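Local coordinates for ethyl acetate hydrolase (Pseudomonas veronii, PDB 5EFZ), which hydrolyses ethyl acetate to ethanol and acetate, an esterase step in the degradation of short-chain methyl ketones such as 2-butanone, at residues Pro65-Gly70 / Gly336-Asp341. Numbering follows the deposited sequence.
Sequences PTWYSG and GLFGTD. With ACT (acetate ion), chain O.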
ATOM      1  N   PRO A  65       3.125  25.336  -6.433  1.00 17.79           N
ATOM      2  CA  PRO A  65       1.746  24.844  -6.221  1.00 19.46           C
ATOM      3  C   PRO A  65       1.660  24.007  -4.960  1.00 18.30           C
ATOM      4  O   PRO A  65       2.679  23.585  -4.438  1.00 18.22           O
ATOM      5  CB  PRO A  65       1.466  23.954  -7.453  1.00 19.80           C
ATOM      6  CG  PRO A  65       2.577  24.308  -8.457  1.00 21.74           C
ATOM      7  CD  PRO A  65       3.774  24.654  -7.570  1.00 17.93           C
ATOM      8  N   THR A  66       0.453  23.786  -4.448  1.00 16.27           N
ATOM      9  CA  THR A  66       0.308  23.030  -3.195  1.00 15.08           C
ATOM     10  C   THR A  66      -0.203  21.622  -3.499  1.00 18.12           C
ATOM     11  O   THR A  66      -0.694  21.335  -4.618  1.00 16.04           O
ATOM     12  CB  THR A  66      -0.658  23.758  -2.212  1.00 16.94           C
ATOM     13  OG1 THR A  66      -1.945  23.840  -2.818  1.00 17.83           O
ATOM     14  CG2 THR A  66      -0.175  25.236  -1.929  1.00 16.26           C
ATOM     15  N   TRP A  67      -0.077  20.740  -2.512  1.00 17.00           N
ATOM     16  CA  TRP A  67      -0.347  19.335  -2.734  1.00 16.72           C
ATOM     17  C   TRP A  67      -1.675  18.932  -2.108  1.00 16.65           C
ATOM     18  O   TRP A  67      -2.409  19.767  -1.569  1.00 18.29           O
ATOM     19  CB  TRP A  67       0.796  18.468  -2.175  1.00 18.33           C
ATOM     20  CG  TRP A  67       1.165  18.735  -0.735  1.00 19.60           C
ATOM     21  CD1 TRP A  67       0.320  18.793   0.353  1.00 20.61           C
ATOM     22  CD2 TRP A  67       2.496  18.928  -0.221  1.00 20.04           C
ATOM     23  NE1 TRP A  67       1.048  19.034   1.509  1.00 21.44           N
ATOM     24  CE2 TRP A  67       2.381  19.128   1.182  1.00 18.33           C
ATOM     25  CE3 TRP A  67       3.766  18.963  -0.813  1.00 20.40           C
ATOM     26  CZ2 TRP A  67       3.500  19.348   1.999  1.00 22.08           C
ATOM     27  CZ3 TRP A  67       4.879  19.195  -0.003  1.00 19.87           C
ATOM     28  CH2 TRP A  67       4.738  19.381   1.387  1.00 23.77           C
ATOM     29  N   TYR A  68      -1.982  17.644  -2.206  1.00 14.94           N
ATOM     30  CA  TYR A  68      -3.249  17.119  -1.697  1.00 16.18           C
ATOM     31  C   TYR A  68      -3.398  17.378  -0.195  1.00 17.34           C
ATOM     32  O   TYR A  68      -2.517  17.006   0.552  1.00 16.16           O
ATOM     33  CB  TYR A  68      -3.346  15.611  -1.962  1.00 14.07           C
ATOM     34  CG  TYR A  68      -4.588  15.008  -1.309  1.00 15.61           C
ATOM     35  CD1 TYR A  68      -5.833  15.066  -1.941  1.00 17.04           C
ATOM     36  CD2 TYR A  68      -4.508  14.381  -0.059  1.00 14.68           C
ATOM     37  CE1 TYR A  68      -6.980  14.522  -1.337  1.00 18.25           C
ATOM     38  CE2 TYR A  68      -5.661  13.829   0.557  1.00 15.13           C
ATOM     39  CZ  TYR A  68      -6.873  13.908  -0.095  1.00 18.25           C
ATOM     40  OH  TYR A  68      -7.978  13.377   0.520  1.00 17.35           O
ATOM     41  N   SER A  69      -4.528  17.987   0.217  1.00 18.04           N
ATOM     42  CA  SER A  69      -4.861  18.295   1.615  1.00 18.74           C
ATOM     43  C   SER A  69      -4.008  19.435   2.193  1.00 20.45           C
ATOM     44  O   SER A  69      -4.195  19.839   3.335  1.00 19.73           O
ATOM     45  CB  SER A  69      -4.767  17.046   2.535  1.00 17.85           C
ATOM     46  OG  SER A  69      -3.418  16.735   2.862  1.00 19.33           O
ATOM     47  N   GLY A  70      -3.125  19.990   1.376  1.00 19.27           N
ATOM     48  CA  GLY A  70      -2.150  20.947   1.858  1.00 19.69           C
ATOM     49  C   GLY A  70      -2.503  22.392   1.551  1.00 19.58           C
ATOM     50  O   GLY A  70      -3.444  22.700   0.789  1.00 20.32           O
ATOM     51  N   GLY A 336       7.508  11.857   3.301  1.00 17.28           N
ATOM     52  CA  GLY A 336       8.745  12.616   3.478  1.00 18.91           C
ATOM     53  C   GLY A 336       8.570  14.027   2.914  1.00 19.27           C
ATOM     54  O   GLY A 336       9.331  14.923   3.250  1.00 20.69           O
ATOM     55  N   LEU A 337       7.538  14.254   2.096  1.00 17.88           N
ATOM     56  CA  LEU A 337       7.243  15.614   1.638  1.00 15.97           C
ATOM     57  C   LEU A 337       6.907  16.538   2.809  1.00 17.69           C
ATOM     58  O   LEU A 337       7.056  17.751   2.702  1.00 19.44           O
ATOM     59  CB  LEU A 337       6.080  15.628   0.637  1.00 17.63           C
ATOM     60  CG  LEU A 337       6.366  15.075  -0.765  1.00 17.67           C
ATOM     61  CD1 LEU A 337       5.046  14.912  -1.529  1.00 17.02           C
ATOM     62  CD2 LEU A 337       7.337  15.997  -1.527  1.00 19.52           C
ATOM     63  N   PHE A 338       6.435  15.959   3.915  1.00 15.85           N
ATOM     64  CA  PHE A 338       6.034  16.729   5.084  1.00 17.40           C
ATOM     65  C   PHE A 338       7.244  17.260   5.884  1.00 19.07           C
ATOM     66  O   PHE A 338       7.079  17.935   6.904  1.00 19.88           O
ATOM     67  CB  PHE A 338       5.150  15.878   5.991  1.00 20.36           C
ATOM     68  CG  PHE A 338       3.718  15.767   5.509  1.00 25.15           C
ATOM     69  CD1 PHE A 338       3.336  16.286   4.263  1.00 27.26           C
ATOM     70  CD2 PHE A 338       2.753  15.167   6.312  1.00 30.26           C
ATOM     71  CE1 PHE A 338       2.006  16.197   3.812  1.00 29.51           C
ATOM     72  CE2 PHE A 338       1.414  15.099   5.889  1.00 27.22           C
ATOM     73  CZ  PHE A 338       1.043  15.604   4.645  1.00 29.12           C
ATOM     74  N   GLY A 339       8.441  16.976   5.417  1.00 19.00           N
ATOM     75  CA  GLY A 339       9.626  17.505   6.077  1.00 17.39           C
ATOM     76  C   GLY A 339      10.107  16.732   7.297  1.00 18.24           C
ATOM     77  O   GLY A 339      10.818  17.280   8.135  1.00 19.55           O
ATOM     78  N   THR A 340       9.738  15.458   7.398  1.00 15.26           N
ATOM     79  CA  THR A 340      10.180  14.607   8.491  1.00 15.69           C
ATOM     80  C   THR A 340      11.652  14.177   8.417  1.00 17.49           C
ATOM     81  O   THR A 340      12.260  13.815   9.436  1.00 16.98           O
ATOM     82  CB  THR A 340       9.321  13.314   8.534  1.00 19.86           C
ATOM     83  OG1 THR A 340       9.244  12.770   7.207  1.00 19.98           O
ATOM     84  CG2 THR A 340       7.897  13.664   9.000  1.00 17.65           C
ATOM     85  N   ASP A 341      12.199  14.185   7.208  1.00 17.25           N
ATOM     86  CA  ASP A 341      13.516  13.635   6.926  1.00 17.59           C
ATOM     87  C   ASP A 341      14.467  14.764   6.497  1.00 20.37           C
ATOM     88  O   ASP A 341      14.442  15.228   5.338  1.00 16.47           O
ATOM     89  CB  ASP A 341      13.421  12.572   5.842  1.00 14.71           C
ATOM     90  CG  ASP A 341      14.764  11.923   5.545  1.00 18.63           C
ATOM     91  OD1 ASP A 341      15.834  12.432   5.976  1.00 21.24           O
ATOM     92  OD2 ASP A 341      14.761  10.894   4.849  1.00 20.51           O
TER
HETATM   93  C   ACT O 409       0.003  14.726  -2.014  1.00 27.32           C
HETATM   94  O   ACT O 409       0.271  13.524  -2.298  1.00 26.49           O
HETATM   95  OXT ACT O 409      -0.337  15.496  -2.974  1.00 25.91           O
HETATM   96  CH3 ACT O 409       0.115  15.206  -0.607  1.00 23.64           C
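The indole of W67 meets L337 and F338 by van der Waals contacts, both with side chains and with the carbonyl O of L337. With chi1 at 53°, CG sits between the backbone N and the carbonyl carbon. The CB of W67 points toward 336-341, and the indole meets that loop. The six-membered ring lies alongside L337, with CZ3 3.8 Å from L337 CB. CH2 comes to 3.1 Å from the carbonyl O of L337. That oxygen takes a weak hydrogen bond from Y79 OH. F338 meets the indole obliquely: its CE1 is 3.8 Å from W67 NE1, and the phenyl and the five-membered ring are inclined at 34°. A74, M75, I78 and Y79 of helix 72-79 also pack on W67.

Both segments are loops of the alpha/beta-hydrolase fold beside the inferred catalytic triad S151, D305 and H334. The side chain of L337 lies about 4 Å from those of S151 and H334. The 65-70 loop follows strand 61-65, and W67 to G70 form a type II beta turn closed by the hydrogen bond from G70 N to W67 O.

An acetate ion, probably from the crystallisation liquor, occupies the active site. Y68 N donates to its OXT at 2.8 Å, with an N-H...O angle of 161°. M152 N is a second backbone partner, consistent with an oxyanion hole. S151 OG and H334 NE2 are also hydrogen-bonded to the ion. Its methyl carbon CH3 lies 3.7 Å from W67 CG.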